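Local coordinates for pyridine nucleotide-disulfide oxidoreductase-like protein (Myceliophthora thermophila, PDB 5MQ6) that catalyses the FAD- and NADPH-dependent Baeyer-Villiger oxidation of ketones, especially bulky polycyclic ones, to esters or lactones by inserting one oxygen atom beside the carbonyl, at residues A[131-137]-A[150-156]; A[140-144]-A[325-329]; A[305-309]-A[353-358]; A[331-336]-A[348-352]. One frame throughout, in Å; residues are numbered along the deposited sequence. Where two conformers were deposited one is given.

Contact 1: residues A[131-137]-A[150-156]; sequences HCDVESY and PKSKYAA. With FAD (flavin-adenine dinucleotide), chain B.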
# COMPACT_ATOMS: atom_id res chain seq x y z
N HIS A 131 4.49 0.04 13.54
CA HIS A 131 4.55 1.47 13.42
C HIS A 131 4.45 1.88 11.95
O HIS A 131 4.85 1.14 11.07
CB HIS A 131 5.91 2.00 13.95
CG HIS A 131 6.07 1.90 15.43
ND1 HIS A 131 6.27 0.69 16.06
CD2 HIS A 131 6.01 2.84 16.40
CE1 HIS A 131 6.38 0.90 17.36
NE2 HIS A 131 6.23 2.19 17.60
N CYS A 132 3.93 3.05 11.67
CA CYS A 132 4.03 3.67 10.36
C CYS A 132 5.54 3.92 10.13
O CYS A 132 6.24 4.26 11.09
CB CYS A 132 3.20 4.99 10.34
SG CYS A 132 3.57 6.39 11.46
N ASP A 133 6.00 3.77 8.92
CA ASP A 133 7.41 3.96 8.51
C ASP A 133 7.68 5.35 8.01
O ASP A 133 8.85 5.74 7.91
CB ASP A 133 7.88 2.84 7.53
CG ASP A 133 7.05 2.79 6.17
OD1 ASP A 133 6.24 3.76 5.95
OD2 ASP A 133 7.22 1.81 5.32
N VAL A 134 6.64 6.17 7.79
CA VAL A 134 6.79 7.55 7.47
C VAL A 134 6.52 8.34 8.77
O VAL A 134 5.62 7.96 9.55
CB VAL A 134 5.78 7.95 6.39
CG1 VAL A 134 5.70 9.43 6.17
CG2 VAL A 134 6.20 7.25 5.13
N GLU A 135 7.26 9.42 8.97
CA GLU A 135 6.96 10.35 10.08
C GLU A 135 5.44 10.57 10.30
O GLU A 135 4.73 10.99 9.38
CB GLU A 135 7.60 11.71 9.81
CG GLU A 135 7.54 12.74 10.95
CD GLU A 135 7.86 14.11 10.51
OE1 GLU A 135 7.01 14.64 9.71
OE2 GLU A 135 8.93 14.68 11.00
N SER A 136 5.01 10.40 11.54
CA SER A 136 3.64 10.64 11.98
C SER A 136 3.07 11.99 11.55
O SER A 136 1.88 12.06 11.09
CB SER A 136 3.57 10.44 13.50
OG SER A 136 4.11 11.56 14.12
N TYR A 137 3.87 13.06 11.68
CA TYR A 137 3.42 14.42 11.36
C TYR A 137 3.14 14.59 9.85
O TYR A 137 2.37 15.44 9.45
CB TYR A 137 4.38 15.57 11.90
CG TYR A 137 5.08 15.23 13.25
CD1 TYR A 137 4.33 14.91 14.39
CD2 TYR A 137 6.45 15.14 13.34
CE1 TYR A 137 4.93 14.51 15.58
CE2 TYR A 137 7.08 14.75 14.50
CZ TYR A 137 6.33 14.47 15.63
OH TYR A 137 6.94 14.09 16.79
N PRO A 150 0.48 13.95 17.44
CA PRO A 150 1.03 12.66 17.63
C PRO A 150 2.09 12.59 18.75
O PRO A 150 2.81 13.58 18.96
CB PRO A 150 1.60 12.31 16.25
CG PRO A 150 0.83 13.15 15.32
CD PRO A 150 0.76 14.43 16.09
N LYS A 151 2.13 11.45 19.43
CA LYS A 151 2.94 11.23 20.64
C LYS A 151 4.44 11.09 20.36
O LYS A 151 5.24 11.40 21.21
CB LYS A 151 2.49 10.00 21.38
CG LYS A 151 1.11 10.15 22.03
CD LYS A 151 0.49 8.79 22.33
CE LYS A 151 -0.91 8.92 22.97
NZ LYS A 151 -1.72 7.67 22.85
N SER A 152 4.77 10.60 19.18
CA SER A 152 6.15 10.28 18.75
C SER A 152 6.41 10.66 17.28
O SER A 152 5.46 11.06 16.50
CB SER A 152 6.40 8.81 18.92
OG SER A 152 6.18 8.43 20.28
N LYS A 153 7.67 10.53 16.90
CA LYS A 153 8.09 10.75 15.51
C LYS A 153 7.45 9.75 14.51
O LYS A 153 7.19 10.12 13.43
CB LYS A 153 9.60 10.76 15.29
CG LYS A 153 9.95 11.28 13.89
CD LYS A 153 11.14 12.22 13.88
CE LYS A 153 11.65 12.60 12.51
NZ LYS A 153 11.32 14.05 12.18
N TYR A 154 7.29 8.51 14.93
CA TYR A 154 6.70 7.42 14.22
C TYR A 154 5.57 6.89 15.12
O TYR A 154 5.78 6.48 16.29
CB TYR A 154 7.73 6.35 13.92
CG TYR A 154 8.89 6.98 13.16
CD1 TYR A 154 8.69 7.47 11.81
CD2 TYR A 154 10.11 7.23 13.78
CE1 TYR A 154 9.68 8.13 11.13
CE2 TYR A 154 11.09 7.95 13.10
CZ TYR A 154 10.90 8.35 11.79
OH TYR A 154 11.86 9.03 11.13
N ALA A 155 4.38 6.85 14.56
CA ALA A 155 3.20 6.34 15.27
C ALA A 155 3.11 4.84 15.32
O ALA A 155 3.33 4.14 14.33
CB ALA A 155 1.91 6.90 14.60
N ALA A 156 2.69 4.33 16.48
CA ALA A 156 2.37 2.89 16.64
C ALA A 156 0.88 2.61 16.17
O ALA A 156 0.08 3.52 16.07
CB ALA A 156 2.58 2.45 18.07
PA FAD B . -6.60 0.59 3.19
O1A FAD B . -6.03 -0.67 2.64
O2A FAD B . -6.06 1.21 4.47
O5B FAD B . -8.18 0.37 3.41
C5B FAD B . -8.95 -0.20 2.41
C4B FAD B . -10.00 -1.07 3.05
O4B FAD B . -10.91 -1.46 1.99
C3B FAD B . -9.50 -2.36 3.69
O3B FAD B . -10.12 -2.55 4.94
C2B FAD B . -9.93 -3.44 2.73
O2B FAD B . -10.16 -4.67 3.36
C1B FAD B . -11.19 -2.83 2.15
N9A FAD B . -11.57 -3.42 0.89
C8A FAD B . -10.79 -3.57 -0.21
N7A FAD B . -11.51 -4.19 -1.14
C5A FAD B . -12.73 -4.48 -0.67
C6A FAD B . -13.94 -5.11 -1.23
N6A FAD B . -14.05 -5.63 -2.44
N1A FAD B . -14.97 -5.10 -0.42
C2A FAD B . -14.92 -4.61 0.84
N3A FAD B . -13.90 -4.04 1.44
C4A FAD B . -12.76 -3.98 0.69
N1 FAD B . 2.00 3.60 3.81
C2 FAD B . 2.65 4.77 4.11
O2 FAD B . 2.60 5.73 3.34
N3 FAD B . 3.36 4.89 5.24
C4 FAD B . 3.44 3.86 6.09
O4 FAD B . 4.09 4.03 7.11
C4X FAD B . 2.78 2.56 5.87
N5 FAD B . 2.86 1.47 6.70
C5X FAD B . 2.20 0.34 6.36
C6 FAD B . 2.27 -0.86 7.22
C7 FAD B . 1.51 -2.04 6.75
C7M FAD B . 1.51 -3.31 7.56
C8 FAD B . 0.75 -2.05 5.48
C8M FAD B . -0.04 -3.26 4.98
C9 FAD B . 0.71 -0.92 4.69
C9A FAD B . 1.40 0.26 5.08
N10 FAD B . 1.35 1.38 4.22
C10 FAD B . 2.02 2.54 4.62
C1' FAD B . 0.54 1.40 2.98
C2' FAD B . -0.95 1.65 3.46
O2' FAD B . -1.80 0.65 2.88
C3' FAD B . -1.50 3.09 3.16
O3' FAD B . -0.67 4.05 3.82
C4' FAD B . -2.91 3.44 3.68
O4' FAD B . -3.23 2.94 5.05
C5' FAD B . -3.97 2.97 2.67
O5' FAD B . -5.22 3.67 2.99
P FAD B . -6.46 3.21 2.06
O1P FAD B . -7.73 3.67 2.85
O2P FAD B . -6.12 3.70 0.64
O3P FAD B . -6.35 1.57 1.95
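The salt bridge from Lys153 NZ to Glu135 OE2 (2.7 Å) is the one charged link between residues 131-137, a flavin-binding loop of this Baeyer-Villiger monooxygenase, and residues 150-156. It does not stand alone: Glu135 OE2 also pairs with Arg332, and Lys153 NZ also donates to the carbonyl of Val352. Two backbone hydrogen bonds fix the register, Cys132 N to Ala155 O (2.9 Å) and Ser136 N to Lys153 O (2.9 Å), with a single beta bridge between His131 and Ala156. Ser136 OG adds a bond to Ser152 O at 2.8 Å, so the start of helix 136-139 is held by both backbone and side chain. Between these ties the loop reaches toward FAD, where Asp133 N donates to flavin O4 (2.6 Å) and Val134 N makes a weak bond to the same atom (3.4 Å). Asp133 OD2 is engaged by Arg426. Packing completes the joint. The edge of the Tyr154 ring meets the backbone of Val134 and Glu135, while its hydroxyl bonds to Asp354; Cys132 SG rests 3.6 Å from Ala155 CB. At the bridged end, Ala156 CB makes a CH-pi contact over the His131 ring, 4.0 Å from its centroid.

Contact 2: residues A[140-144]-A[325-329]; sequences MPLLE and KKGWQ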
# COMPACT_ATOMS: atom_id res chain seq x y z
N MET A 140 -0.10 10.93 9.27
CA MET A 140 -1.46 10.93 9.83
C MET A 140 -2.29 12.04 9.15
O MET A 140 -1.89 13.17 9.08
CB MET A 140 -1.43 11.06 11.32
CG MET A 140 -0.53 9.97 11.96
SD MET A 140 -0.47 10.04 13.76
CE MET A 140 -2.14 9.54 14.23
N PRO A 141 -3.41 11.71 8.57
CA PRO A 141 -4.22 12.72 7.94
C PRO A 141 -4.90 13.69 8.84
O PRO A 141 -5.26 13.36 9.97
CB PRO A 141 -5.35 11.95 7.27
CG PRO A 141 -5.16 10.53 7.58
CD PRO A 141 -3.87 10.33 8.32
N LEU A 142 -5.12 14.89 8.32
CA LEU A 142 -6.03 15.86 8.96
C LEU A 142 -5.57 16.24 10.35
O LEU A 142 -6.40 16.50 11.24
CB LEU A 142 -7.47 15.34 8.96
CG LEU A 142 -8.10 15.05 7.57
CD1 LEU A 142 -9.32 14.11 7.74
CD2 LEU A 142 -8.45 16.35 6.88
N LEU A 143 -4.26 16.35 10.52
CA LEU A 143 -3.71 16.75 11.81
C LEU A 143 -4.15 18.16 12.19
O LEU A 143 -4.66 18.39 13.28
CB LEU A 143 -2.15 16.61 11.83
CG LEU A 143 -1.73 15.14 11.97
CD1 LEU A 143 -0.23 14.97 12.14
CD2 LEU A 143 -2.44 14.33 13.05
N GLU A 144 -4.02 19.08 11.26
CA GLU A 144 -4.38 20.43 11.58
C GLU A 144 -5.88 20.52 11.87
O GLU A 144 -6.26 21.27 12.75
CB GLU A 144 -4.04 21.37 10.48
CG GLU A 144 -4.36 22.83 10.85
CD GLU A 144 -3.88 23.83 9.82
OE1 GLU A 144 -3.28 23.44 8.76
OE2 GLU A 144 -4.13 25.01 10.04
N LYS A 325 2.18 26.75 10.73
CA LYS A 325 1.25 27.74 10.18
C LYS A 325 0.07 27.06 9.49
O LYS A 325 0.09 25.85 9.41
CB LYS A 325 1.97 28.67 9.22
CG LYS A 325 1.86 28.34 7.75
CD LYS A 325 2.61 27.10 7.39
CE LYS A 325 2.81 27.10 5.89
NZ LYS A 325 3.74 28.17 5.43
N LYS A 326 -0.92 27.82 8.98
CA LYS A 326 -2.12 27.20 8.39
C LYS A 326 -1.68 26.45 7.19
O LYS A 326 -0.99 27.00 6.40
CB LYS A 326 -3.19 28.22 7.95
CG LYS A 326 -3.73 29.02 9.11
CD LYS A 326 -4.66 30.15 8.64
CE LYS A 326 -3.91 31.36 8.04
NZ LYS A 326 -3.66 32.42 9.07
N GLY A 327 -2.06 25.21 7.03
CA GLY A 327 -1.68 24.45 5.81
C GLY A 327 -0.31 23.83 6.00
O GLY A 327 0.32 23.43 5.04
N TRP A 328 0.14 23.69 7.24
CA TRP A 328 1.49 23.21 7.45
C TRP A 328 1.74 21.78 6.97
O TRP A 328 2.82 21.46 6.51
CB TRP A 328 1.88 23.35 8.90
CG TRP A 328 1.07 22.49 9.85
CD1 TRP A 328 -0.00 22.89 10.60
CD2 TRP A 328 1.35 21.13 10.22
NE1 TRP A 328 -0.44 21.85 11.37
CE2 TRP A 328 0.38 20.75 11.16
CE3 TRP A 328 2.31 20.21 9.83
CZ2 TRP A 328 0.29 19.48 11.68
CZ3 TRP A 328 2.26 18.88 10.41
CH2 TRP A 328 1.24 18.56 11.31
N GLN A 329 0.75 20.92 7.08
CA GLN A 329 0.99 19.53 6.80
C GLN A 329 1.25 19.24 5.30
O GLN A 329 2.17 18.45 4.95
CB GLN A 329 -0.12 18.66 7.40
CG GLN A 329 0.13 17.18 7.27
CD GLN A 329 -0.84 16.34 8.08
OE1 GLN A 329 -2.04 16.66 8.21
NE2 GLN A 329 -0.35 15.25 8.62
O HOH W 1 -3.48 18.99 8.47
O HOH W 2 -2.15 21.26 7.73
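Two helix beginnings face each other here. Residues 140-144 leave helix 136-139 at Met140, turn through Leu142 with positive phi and psi (60°/37°), and enter helix 143-146. Residues 325-329 form a type II beta turn from Lys325 to Trp328 that leads into helix 328-340, with Leu142 and Gly327 at the two N-cap positions. Gly327 has a phi of 86°, at which a CB would jam against the preceding carbonyl. The closest CA atoms, those of Glu144 and Gln329, are still 7.2 Å apart, so side chains and water span the gap. Gln329 reads the incoming backbone with both ends of its amide: NE2 donates to Met140 O (2.6 Å) and OE1 accepts from Leu143 N (3.2 Å). NE2 also bonds to the carbonyl of Tyr137. In return, Glu144 OE1 accepts from Gly327 N at 2.8 Å. Two waters fill in, one joining Glu144 N (2.8 Å) to Gln329 OE1 (2.8 Å), the other joining Glu144 OE1 (2.7 Å) to Gln329 N (3.0 Å). Trp328 supplies the apolar part, CZ2 lying 3.8 Å from Leu143 CB; Glu144 CB is 3.7 Å from Trp328 NE1. The result is a reciprocal exchange at two helix N-termini, each helix start lending a side-chain acceptor to a backbone amide of the other; it joins helix 328-340 to the connection that follows the flavin-binding loop.

Contact 3: residues A[305-309]-A[353-358]; sequences VWWRG and ADGWTE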
# COMPACT_ATOMS: atom_id res chain seq x y z
N VAL A 305 18.15 -2.37 5.67
CA VAL A 305 17.68 -1.86 6.91
C VAL A 305 18.47 -0.62 7.32
O VAL A 305 19.65 -0.69 7.69
CB VAL A 305 17.77 -2.96 7.97
CG1 VAL A 305 17.22 -2.43 9.31
CG2 VAL A 305 16.98 -4.15 7.52
N TRP A 306 17.81 0.51 7.25
CA TRP A 306 18.45 1.79 7.59
C TRP A 306 18.03 2.19 9.00
O TRP A 306 17.32 1.44 9.65
CB TRP A 306 18.11 2.82 6.50
CG TRP A 306 18.99 4.03 6.38
CD1 TRP A 306 18.55 5.30 6.25
CD2 TRP A 306 20.45 4.10 6.42
NE1 TRP A 306 19.61 6.17 6.15
CE2 TRP A 306 20.79 5.48 6.23
CE3 TRP A 306 21.49 3.15 6.56
CZ2 TRP A 306 22.12 5.93 6.20
CZ3 TRP A 306 22.82 3.62 6.59
CH2 TRP A 306 23.13 5.00 6.39
N TRP A 307 18.48 3.34 9.49
CA TRP A 307 18.26 3.72 10.84
C TRP A 307 16.87 4.35 10.97
O TRP A 307 16.34 4.91 10.01
CB TRP A 307 19.32 4.69 11.30
CG TRP A 307 19.36 6.02 10.51
CD1 TRP A 307 20.05 6.26 9.39
CD2 TRP A 307 18.72 7.24 10.85
NE1 TRP A 307 19.88 7.55 8.98
CE2 TRP A 307 19.07 8.19 9.86
CE3 TRP A 307 17.89 7.65 11.91
CZ2 TRP A 307 18.61 9.49 9.87
CZ3 TRP A 307 17.45 8.94 11.94
CH2 TRP A 307 17.79 9.85 10.93
N ARG A 308 16.29 4.22 12.17
CA ARG A 308 14.96 4.79 12.47
C ARG A 308 14.97 6.10 13.23
O ARG A 308 14.30 7.08 12.83
CB ARG A 308 14.13 3.77 13.22
CG ARG A 308 12.73 4.21 13.68
CD ARG A 308 11.79 4.21 12.51
NE ARG A 308 12.17 5.24 11.50
CZ ARG A 308 11.52 5.40 10.32
NH1 ARG A 308 10.45 4.64 9.98
NH2 ARG A 308 11.92 6.34 9.48
N GLY A 309 15.66 6.15 14.38
CA GLY A 309 15.60 7.35 15.15
C GLY A 309 14.26 7.81 15.73
O GLY A 309 13.85 8.99 15.64
N ALA A 353 14.04 15.23 8.13
CA ALA A 353 15.42 14.87 8.54
C ALA A 353 15.56 13.48 9.12
O ALA A 353 16.18 13.26 10.18
CB ALA A 353 15.95 15.89 9.56
N ASP A 354 14.97 12.51 8.44
CA ASP A 354 15.15 11.16 8.83
C ASP A 354 15.71 10.37 7.68
O ASP A 354 16.14 10.94 6.68
CB ASP A 354 13.82 10.62 9.42
CG ASP A 354 12.78 10.24 8.36
OD1 ASP A 354 13.00 10.45 7.17
OD2 ASP A 354 11.73 9.71 8.78
N GLY A 355 15.70 9.05 7.81
CA GLY A 355 16.32 8.20 6.86
C GLY A 355 15.78 8.21 5.45
O GLY A 355 16.50 7.84 4.56
N TRP A 356 14.50 8.60 5.29
CA TRP A 356 13.92 8.75 3.96
C TRP A 356 14.58 9.88 3.16
O TRP A 356 14.50 9.88 1.96
CB TRP A 356 12.44 9.11 4.09
CG TRP A 356 11.53 7.94 4.48
CD1 TRP A 356 10.97 7.71 5.72
CD2 TRP A 356 11.00 6.94 3.60
NE1 TRP A 356 10.12 6.60 5.64
CE2 TRP A 356 10.14 6.12 4.36
CE3 TRP A 356 11.18 6.65 2.26
CZ2 TRP A 356 9.47 5.01 3.82
CZ3 TRP A 356 10.53 5.59 1.72
CH2 TRP A 356 9.67 4.76 2.51
N THR A 357 15.20 10.85 3.82
CA THR A 357 15.80 12.01 3.15
C THR A 357 17.23 11.73 2.66
O THR A 357 17.90 12.65 2.17
CB THR A 357 15.74 13.26 4.07
OG1 THR A 357 16.58 13.09 5.23
CG2 THR A 357 14.37 13.48 4.56
N GLU A 358 17.69 10.48 2.77
CA GLU A 358 19.04 10.07 2.44
C GLU A 358 19.12 9.09 1.28
O GLU A 358 20.13 8.36 1.13
CB GLU A 358 19.74 9.41 3.65
CG GLU A 358 20.03 10.37 4.76
CD GLU A 358 20.68 9.71 5.98
OE1 GLU A 358 21.79 10.08 6.34
OE2 GLU A 358 20.11 8.85 6.61
O HOH W 3 14.81 7.21 9.89
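An Asx turn, in which Asp354 OD1 accepts from Trp356 N (3.0 Å), opens the short 3-10 segment 355-357 that packs beside the end of strand 305-306. Hydrogen bonds converge on one carboxylate oxygen: Glu358 OE2 accepts from Trp306 NE1 (2.8 Å) and Trp307 NE1 (2.7 Å), drawing two consecutive indoles together. The charged link is longer, Arg308 NH2 to Asp354 OD2 at 3.4 Å. Both partners have ties beyond it, Asp354 OD2 to the hydroxyl of Tyr154, and Arg308 NH1 to the carbonyl of FAD-binding Asp133, which also accepts from Trp356. This places the contact just behind the flavin loop. For packing, Trp307 lays one ring face over Gly355 N, with CZ2 3.6 Å from that atom, and Gly355 suits the tight fit, since a CB there would strike Trp306 CD1. One water joins the two backbones and the guanidinium, donating to Trp307 O (2.8 Å) and Arg308 O (3.0 Å) and accepting from Arg308 NH2 (3.0 Å) and Gly355 N (2.9 Å).

Contact 4: residues A[331-336]-A[348-352]; sequences ERMLNL and QENMV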
# COMPACT_ATOMS: atom_id res chain seq x y z
N GLU A 331 2.60 21.32 3.24
CA GLU A 331 3.92 21.83 2.97
C GLU A 331 4.98 20.81 3.48
O GLU A 331 5.93 20.50 2.80
CB GLU A 331 4.05 23.26 3.59
CG GLU A 331 5.46 23.64 3.87
CD GLU A 331 5.58 24.98 4.51
OE1 GLU A 331 5.82 25.04 5.75
OE2 GLU A 331 5.37 25.94 3.76
N ARG A 332 4.77 20.23 4.65
CA ARG A 332 5.69 19.27 5.16
C ARG A 332 5.82 17.99 4.30
O ARG A 332 6.91 17.43 4.16
CB ARG A 332 5.27 18.93 6.59
CG ARG A 332 6.35 18.24 7.40
CD ARG A 332 5.85 18.08 8.83
NE ARG A 332 6.90 17.47 9.62
CZ ARG A 332 7.91 18.11 10.19
NH1 ARG A 332 8.76 17.38 10.85
NH2 ARG A 332 8.10 19.41 10.12
N MET A 333 4.70 17.53 3.77
CA MET A 333 4.65 16.36 2.96
C MET A 333 5.42 16.62 1.67
O MET A 333 6.14 15.76 1.16
CB MET A 333 3.18 16.01 2.62
CG MET A 333 2.42 15.35 3.74
SD MET A 333 0.70 14.81 3.39
CE MET A 333 0.06 16.16 2.59
N LEU A 334 5.27 17.83 1.17
CA LEU A 334 6.02 18.27 -0.03
C LEU A 334 7.54 18.32 0.23
O LEU A 334 8.33 17.81 -0.53
CB LEU A 334 5.48 19.62 -0.47
CG LEU A 334 4.14 19.57 -1.23
CD1 LEU A 334 3.50 20.96 -1.19
CD2 LEU A 334 4.43 19.22 -2.67
N ASN A 335 7.90 18.87 1.36
CA ASN A 335 9.29 18.91 1.79
C ASN A 335 9.93 17.51 1.86
O ASN A 335 10.94 17.28 1.26
CB ASN A 335 9.35 19.65 3.11
CG ASN A 335 10.75 19.86 3.58
OD1 ASN A 335 11.34 19.05 4.32
ND2 ASN A 335 11.32 20.94 3.12
N LEU A 336 9.27 16.57 2.54
CA LEU A 336 9.72 15.20 2.60
C LEU A 336 9.86 14.60 1.17
O LEU A 336 10.86 14.01 0.82
CB LEU A 336 8.75 14.35 3.43
CG LEU A 336 9.05 12.87 3.46
CD1 LEU A 336 10.44 12.60 4.07
CD2 LEU A 336 7.99 12.24 4.34
N GLN A 348 17.53 24.31 1.18
CA GLN A 348 16.21 24.16 1.83
C GLN A 348 16.35 23.48 3.17
O GLN A 348 17.26 22.66 3.40
CB GLN A 348 15.21 23.40 0.98
CG GLN A 348 15.41 21.90 0.84
CD GLN A 348 14.22 21.25 0.10
OE1 GLN A 348 13.75 21.75 -0.93
NE2 GLN A 348 13.76 20.16 0.61
N GLU A 349 15.44 23.82 4.07
CA GLU A 349 15.30 23.10 5.35
C GLU A 349 14.88 21.65 5.04
O GLU A 349 14.03 21.43 4.17
CB GLU A 349 14.22 23.77 6.20
CG GLU A 349 14.06 23.12 7.54
CD GLU A 349 12.95 23.67 8.36
OE1 GLU A 349 12.34 24.64 7.91
OE2 GLU A 349 12.66 23.10 9.45
N ASN A 350 15.54 20.70 5.67
CA ASN A 350 15.11 19.33 5.66
C ASN A 350 14.23 19.18 6.87
O ASN A 350 14.68 18.95 7.98
CB ASN A 350 16.31 18.40 5.72
CG ASN A 350 15.92 16.99 5.64
OD1 ASN A 350 14.74 16.63 5.84
ND2 ASN A 350 16.89 16.16 5.43
N MET A 351 12.94 19.34 6.68
CA MET A 351 12.05 19.40 7.83
C MET A 351 11.99 18.06 8.58
O MET A 351 11.99 18.01 9.84
CB MET A 351 10.65 19.73 7.36
CG MET A 351 10.54 21.07 6.71
SD MET A 351 8.84 21.53 6.23
CE MET A 351 9.19 23.15 5.59
N VAL A 352 11.88 16.97 7.83
CA VAL A 352 11.71 15.68 8.46
C VAL A 352 13.01 15.12 8.97
O VAL A 352 13.03 14.51 10.11
CB VAL A 352 10.96 14.67 7.54
CG1 VAL A 352 10.79 13.36 8.28
CG2 VAL A 352 9.57 15.21 7.19
O HOH W 4 10.53 20.19 11.44
O HOH W 5 12.01 16.49 4.95
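This is a helix-to-loop contact, partly buried, in which residues 348-352 fold back along helix 328-340 after the chain has left it. Asn335 holds the centre. Its CA-to-CB bond points toward the loop, and both ends of the amide are used: ND2 donates to Glu349 O (2.9 Å) and OD1 accepts from Met351 N (2.9 Å), so one residue binds the backbone on both flanks of Asn350. A water extends the grip, donating to Asn335 OD1 (2.7 Å) and Asn350 OD1 (2.9 Å) and accepting from Val352 N (2.9 Å). One turn earlier, Arg332 lays a face of its guanidinium over Met351 CB, with NH2 3.8 Å from that carbon, and a second water links Arg332 NH2 (2.9 Å) to Met351 O (3.1 Å). The charge of Arg332 is met by a salt bridge to Glu135. Apolar packing sets Leu336 CB 3.9 Å from Val352 CG2; Met351, the most covered residue here, brings CE to 3.9 Å from the carboxylate oxygen Glu331 OE1. Met333 points away from this loop, and both it and Leu334 pack on Phe543 of helix 541-562. Because the bonds from Asn335 go to main-chain atoms, its amide substitutes for a backbone partner: a loop without regular secondary structure gains specific hydrogen bonds, and bridging waters add further links between loop and helix.

In the fold
Contacts 1 and 2 are the more buried pair, contacts 3 and 4 only partly so, and contact 1 alone touches the flavin. Helix 328-340 serves two of them, its first turn in contact 2 and its middle in contact 4. Contacts 1 and 4 each touch all the others: Glu135 pairs with Arg332 between them, Tyr154 of contact 1 bonds to Asp354 of contact 3, and the Tyr137 carbonyl accepts from Gln329 of contact 2. Contact 4 meets contact 3 through Asn350 and Thr357, and contact 2 through a long, weak Lys325-Glu331 ion pair; contacts 2 and 3 do not touch. Direct backbone pairing occurs in contact 1; the others rely on side chains gripping main chain, indoles sharing a carboxylate, and ordered water.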